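PDB 3GWB: peptidase M16 inactive domain family protein from Pseudomonas fluorescens, which belongs to the M16 metallopeptidase family and probably serves as a non-catalytic member or partner. Local coordinates for residues M136-G139 against F140-K144; S152-L155 against M156-L159. All coordinates share one frame; numbering follows the deposited sequence.

Contact 1 (136-139 with 140-144) and contact 2 (152-155 with 156-159) are each a single stretch of helix, and they come one after the other in the chain. The first closes helix 126-143; the second lies in the following helix, 147-160. Their centres are about 18 Å apart, yet the two contacts touch, Q143 OE1 lying 4.1 Å from L153 CD1. Contact 1 is a surface contact, its centre about 21 Å from the centre of the chain, and faces the second subunit. Contact 2 lies deeper, its centre about 17 Å from that of the chain, against the sheet containing strands 249-257, 311-319 and 414-419. Each pairs a glutamate with a basic side chain and a bound water.

Contact 1: residues M136-G139 against F140-K144; sequences MLAG and FEYQK
F140 lays its ring over the carbonyl of M136, with M136 O 3.2 Å above the ring plane and displaced toward the rim. M136 O also accepts a hydrogen bond from F140 N at 3.1 Å, so backbone and ring both meet it. The ring gets there because CG stands anti to the carbonyl carbon, chi1 -63°, beside its backbone N. L137 CD2 touches the ring at F140 CD2, 4.1 Å away. One residue on, A138 CB packs against Y142 CE2 at 4.0 Å, and the edge of the tyrosine ring passes G139 CA. All this is i to i+3 and i to i+4 packing in the last turns of helix 126-143, where Q143 N bonds G139 O at 2.9 Å. A water in plane at the edge of the F140 ring donates to L137 O and to E141 OE2. E141 bends at chi2 (-60°), and both its oxygens grip K144 NZ in a salt bridge, OE1 at 2.7 Å and OE2 at 2.6 Å, each from the syn side but well out of plane. Farther out, D170 takes a hydrogen bond from Q143 NE2, and Y297 and Q317 of the second subunit pack on L137 and on E141 and Y142.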
loop_
_atom_site.group_PDB
_atom_site.type_symbol
_atom_site.label_atom_id
_atom_site.label_comp_id
_atom_site.label_asym_id
_atom_site.label_seq_id
_atom_site.Cartn_x
_atom_site.Cartn_y
_atom_site.Cartn_z
HETATM N N MSE A 136 8.632 -8.737 -10.801
HETATM C CA MSE A 136 7.450 -9.542 -11.108
HETATM C C MSE A 136 7.811 -11.010 -10.873
HETATM O O MSE A 136 7.004 -11.787 -10.365
HETATM C CB MSE A 136 7.003 -9.346 -12.562
HETATM C CG MSE A 136 6.318 -8.007 -12.840
HETATM SE SE MSE A 136 5.872 -7.779 -14.591
HETATM C CE MSE A 136 4.225 -8.523 -14.657
ATOM N N LEU A 137 9.030 -11.384 -11.251
ATOM C CA LEU A 137 9.489 -12.755 -11.050
ATOM C C LEU A 137 9.580 -13.021 -9.554
ATOM O O LEU A 137 9.225 -14.099 -9.082
ATOM C CB LEU A 137 10.857 -12.963 -11.702
ATOM C CG LEU A 137 10.870 -12.949 -13.231
ATOM C CD1 LEU A 137 12.294 -13.115 -13.731
ATOM C CD2 LEU A 137 9.987 -14.064 -13.758
ATOM N N ALA A 138 10.064 -12.036 -8.807
ATOM C CA ALA A 138 10.171 -12.179 -7.360
ATOM C C ALA A 138 8.759 -12.323 -6.801
ATOM O O ALA A 138 8.519 -13.086 -5.858
ATOM C CB ALA A 138 10.850 -10.958 -6.758
ATOM N N GLY A 139 7.827 -11.584 -7.395
ATOM C CA GLY A 139 6.442 -11.643 -6.962
ATOM C C GLY A 139 5.849 -13.036 -7.080
ATOM O O GLY A 139 5.119 -13.472 -6.194
ATOM N N PHE A 140 6.151 -13.737 -8.170
ATOM C CA PHE A 140 5.625 -15.087 -8.362
ATOM C C PHE A 140 6.111 -16.028 -7.268
ATOM O O PHE A 140 5.389 -16.930 -6.847
ATOM C CB PHE A 140 6.040 -15.647 -9.723
ATOM C CG PHE A 140 5.500 -14.876 -10.891
ATOM C CD1 PHE A 140 4.150 -14.537 -10.952
ATOM C CD2 PHE A 140 6.340 -14.478 -11.925
ATOM C CE1 PHE A 140 3.642 -13.829 -12.032
ATOM C CE2 PHE A 140 5.839 -13.766 -13.015
ATOM C CZ PHE A 140 4.488 -13.434 -13.062
ATOM N N GLU A 141 7.345 -15.819 -6.818
ATOM C CA GLU A 141 7.925 -16.645 -5.767
ATOM C C GLU A 141 7.203 -16.406 -4.446
ATOM O O GLU A 141 6.852 -17.353 -3.744
ATOM C CB GLU A 141 9.412 -16.330 -5.610
ATOM C CG GLU A 141 10.235 -16.671 -6.838
ATOM C CD GLU A 141 10.155 -18.142 -7.194
ATOM O OE1 GLU A 141 10.681 -18.973 -6.423
ATOM O OE2 GLU A 141 9.557 -18.475 -8.240
ATOM N N TYR A 142 6.982 -15.138 -4.113
ATOM C CA TYR A 142 6.287 -14.783 -2.882
ATOM C C TYR A 142 4.877 -15.360 -2.895
ATOM O O TYR A 142 4.393 -15.864 -1.883
ATOM C CB TYR A 142 6.203 -13.260 -2.736
ATOM C CG TYR A 142 7.526 -12.575 -2.470
ATOM C CD1 TYR A 142 8.233 -12.817 -1.293
ATOM C CD2 TYR A 142 8.059 -11.665 -3.382
ATOM C CE1 TYR A 142 9.439 -12.167 -1.028
ATOM C CE2 TYR A 142 9.264 -11.011 -3.132
ATOM C CZ TYR A 142 9.948 -11.265 -1.951
ATOM O OH TYR A 142 11.134 -10.612 -1.691
ATOM N N GLN A 143 4.233 -15.286 -4.056
ATOM C CA GLN A 143 2.868 -15.774 -4.241
ATOM C C GLN A 143 2.617 -17.224 -3.843
ATOM O O GLN A 143 1.564 -17.540 -3.286
ATOM C CB GLN A 143 2.439 -15.591 -5.700
ATOM C CG GLN A 143 1.725 -14.291 -5.990
ATOM C CD GLN A 143 1.463 -14.107 -7.471
ATOM O OE1 GLN A 143 1.182 -15.071 -8.182
ATOM N NE2 GLN A 143 1.545 -12.868 -7.941
ATOM N N LYS A 144 3.564 -18.107 -4.136
ATOM C CA LYS A 144 3.384 -19.516 -3.802
ATOM C C LYS A 144 3.520 -19.820 -2.314
ATOM O O LYS A 144 3.358 -20.964 -1.889
ATOM C CB LYS A 144 4.349 -20.378 -4.620
ATOM C CG LYS A 144 5.754 -19.825 -4.746
ATOM C CD LYS A 144 6.516 -20.569 -5.834
ATOM C CE LYS A 144 7.929 -20.035 -5.990
ATOM N NZ LYS A 144 8.638 -20.659 -7.143
HETATM O O HOH W 1 9.430 -16.376 -10.325
#

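Contact 2: residues S152-L155 against M156-L159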
loop_
_atom_site.group_PDB
_atom_site.type_symbol
_atom_site.label_atom_id
_atom_site.label_comp_id
_atom_site.label_asym_id
_atom_site.label_seq_id
_atom_site.Cartn_x
_atom_site.Cartn_y
_atom_site.Cartn_z
ATOM N N SER A 152 -6.993 -18.688 -5.069
ATOM C CA SER A 152 -7.620 -17.742 -5.982
ATOM C C SER A 152 -7.263 -18.035 -7.443
ATOM O O SER A 152 -8.149 -18.101 -8.295
ATOM C CB SER A 152 -7.203 -16.316 -5.624
ATOM O OG SER A 152 -7.851 -15.378 -6.464
ATOM N N LEU A 153 -5.973 -18.206 -7.729
ATOM C CA LEU A 153 -5.531 -18.495 -9.093
ATOM C C LEU A 153 -6.225 -19.739 -9.637
ATOM O O LEU A 153 -6.699 -19.747 -10.772
ATOM C CB LEU A 153 -4.011 -18.699 -9.140
ATOM C CG LEU A 153 -3.141 -17.490 -8.787
ATOM C CD1 LEU A 153 -1.678 -17.847 -8.984
ATOM C CD2 LEU A 153 -3.517 -16.302 -9.666
ATOM N N GLU A 154 -6.278 -20.790 -8.817
ATOM C CA GLU A 154 -6.921 -22.044 -9.204
ATOM C C GLU A 154 -8.429 -21.860 -9.374
ATOM O O GLU A 154 -9.023 -22.407 -10.301
ATOM C CB GLU A 154 -6.647 -23.122 -8.148
ATOM C CG GLU A 154 -7.421 -24.431 -8.323
ATOM C CD GLU A 154 -7.098 -25.151 -9.623
ATOM O OE1 GLU A 154 -5.963 -25.001 -10.124
ATOM O OE2 GLU A 154 -7.976 -25.883 -10.133
ATOM N N LEU A 155 -9.043 -21.090 -8.478
ATOM C CA LEU A 155 -10.481 -20.852 -8.548
ATOM C C LEU A 155 -10.852 -20.135 -9.843
ATOM O O LEU A 155 -11.847 -20.473 -10.488
ATOM C CB LEU A 155 -10.945 -20.032 -7.337
ATOM C CG LEU A 155 -12.441 -19.714 -7.246
ATOM C CD1 LEU A 155 -13.253 -20.990 -7.355
ATOM C CD2 LEU A 155 -12.734 -19.011 -5.926
HETATM N N MSE A 156 -10.052 -19.147 -10.230
HETATM C CA MSE A 156 -10.318 -18.416 -11.461
HETATM C C MSE A 156 -10.140 -19.322 -12.678
HETATM O O MSE A 156 -10.775 -19.107 -13.706
HETATM C CB MSE A 156 -9.412 -17.183 -11.569
HETATM C CG MSE A 156 -9.820 -16.027 -10.648
HETATM SE SE MSE A 156 -11.506 -15.397 -10.946
HETATM C CE MSE A 156 -11.212 -14.218 -12.277
ATOM N N LYS A 157 -9.291 -20.338 -12.564
ATOM C CA LYS A 157 -9.081 -21.272 -13.671
ATOM C C LYS A 157 -10.309 -22.161 -13.861
ATOM O O LYS A 157 -10.768 -22.373 -14.986
ATOM C CB LYS A 157 -7.868 -22.167 -13.408
ATOM C CG LYS A 157 -6.537 -21.436 -13.300
ATOM C CD LYS A 157 -5.394 -22.416 -13.017
ATOM C CE LYS A 157 -4.091 -21.683 -12.747
ATOM N NZ LYS A 157 -3.004 -22.619 -12.349
ATOM N N ARG A 158 -10.826 -22.689 -12.756
ATOM C CA ARG A 158 -11.997 -23.563 -12.788
ATOM C C ARG A 158 -13.245 -22.815 -13.241
ATOM O O ARG A 158 -14.101 -23.363 -13.934
ATOM C CB ARG A 158 -12.234 -24.166 -11.399
ATOM C CG ARG A 158 -11.240 -25.255 -11.005
ATOM C CD ARG A 158 -11.241 -25.489 -9.503
ATOM N NE ARG A 158 -10.329 -26.560 -9.115
ATOM C CZ ARG A 158 -10.652 -27.849 -9.108
ATOM N NH1 ARG A 158 -11.872 -28.225 -9.465
ATOM N NH2 ARG A 158 -9.754 -28.762 -8.760
ATOM N N LEU A 159 -13.329 -21.547 -12.857
ATOM C CA LEU A 159 -14.469 -20.701 -13.185
ATOM C C LEU A 159 -14.538 -20.279 -14.655
ATOM O O LEU A 159 -15.605 -20.328 -15.272
ATOM C CB LEU A 159 -14.423 -19.443 -12.312
ATOM C CG LEU A 159 -15.658 -18.989 -11.532
ATOM C CD1 LEU A 159 -16.039 -20.046 -10.516
ATOM C CD2 LEU A 159 -15.355 -17.668 -10.823
HETATM O O HOH W 2 -3.939 -23.360 -9.861
#
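S152 O takes the M156 N-H at 2.9 Å, and L155 O takes that of L159 at 3.0 Å; the i to i+4 ladder of an alpha helix runs unbroken through 152-159. Between these rungs K157 N bonds L153 O, and R158 N bonds E154 O. This is the middle and end of helix 147-160, an amphipathic helix with one side laid on the sheet of strands 249-257, 311-319 and 414-419. On that side L155 and L159, one turn apart, bring their CD1 atoms to 4.3 Å, and both rest on A255 and V414, with M253 and M313 also under L155. M156 keeps its CB and CG each 3.6 Å from S152 O, then bends at chi2 and chi3, its end leading away.

The polar side is organised by E154. Its CG stands opposite the backbone N (chi1 172°) and the chain then bends, carrying the carboxylate forward to R158. The salt bridge runs from E154 OE2 to R158 NE at 2.7 Å, but the hydrogen bond within it is weak, its N-H...O angle only 122°, and the carboxylate and guanidinium planes stand 70° apart. R158 NH1 has a further, weak hydrogen bond to S239 OG. K157, extended beyond CG, crosses E154 at about a right angle; a water bridges the two, donating to E154 OE1 at 2.6 Å and accepting from K157 NZ at 2.8 Å.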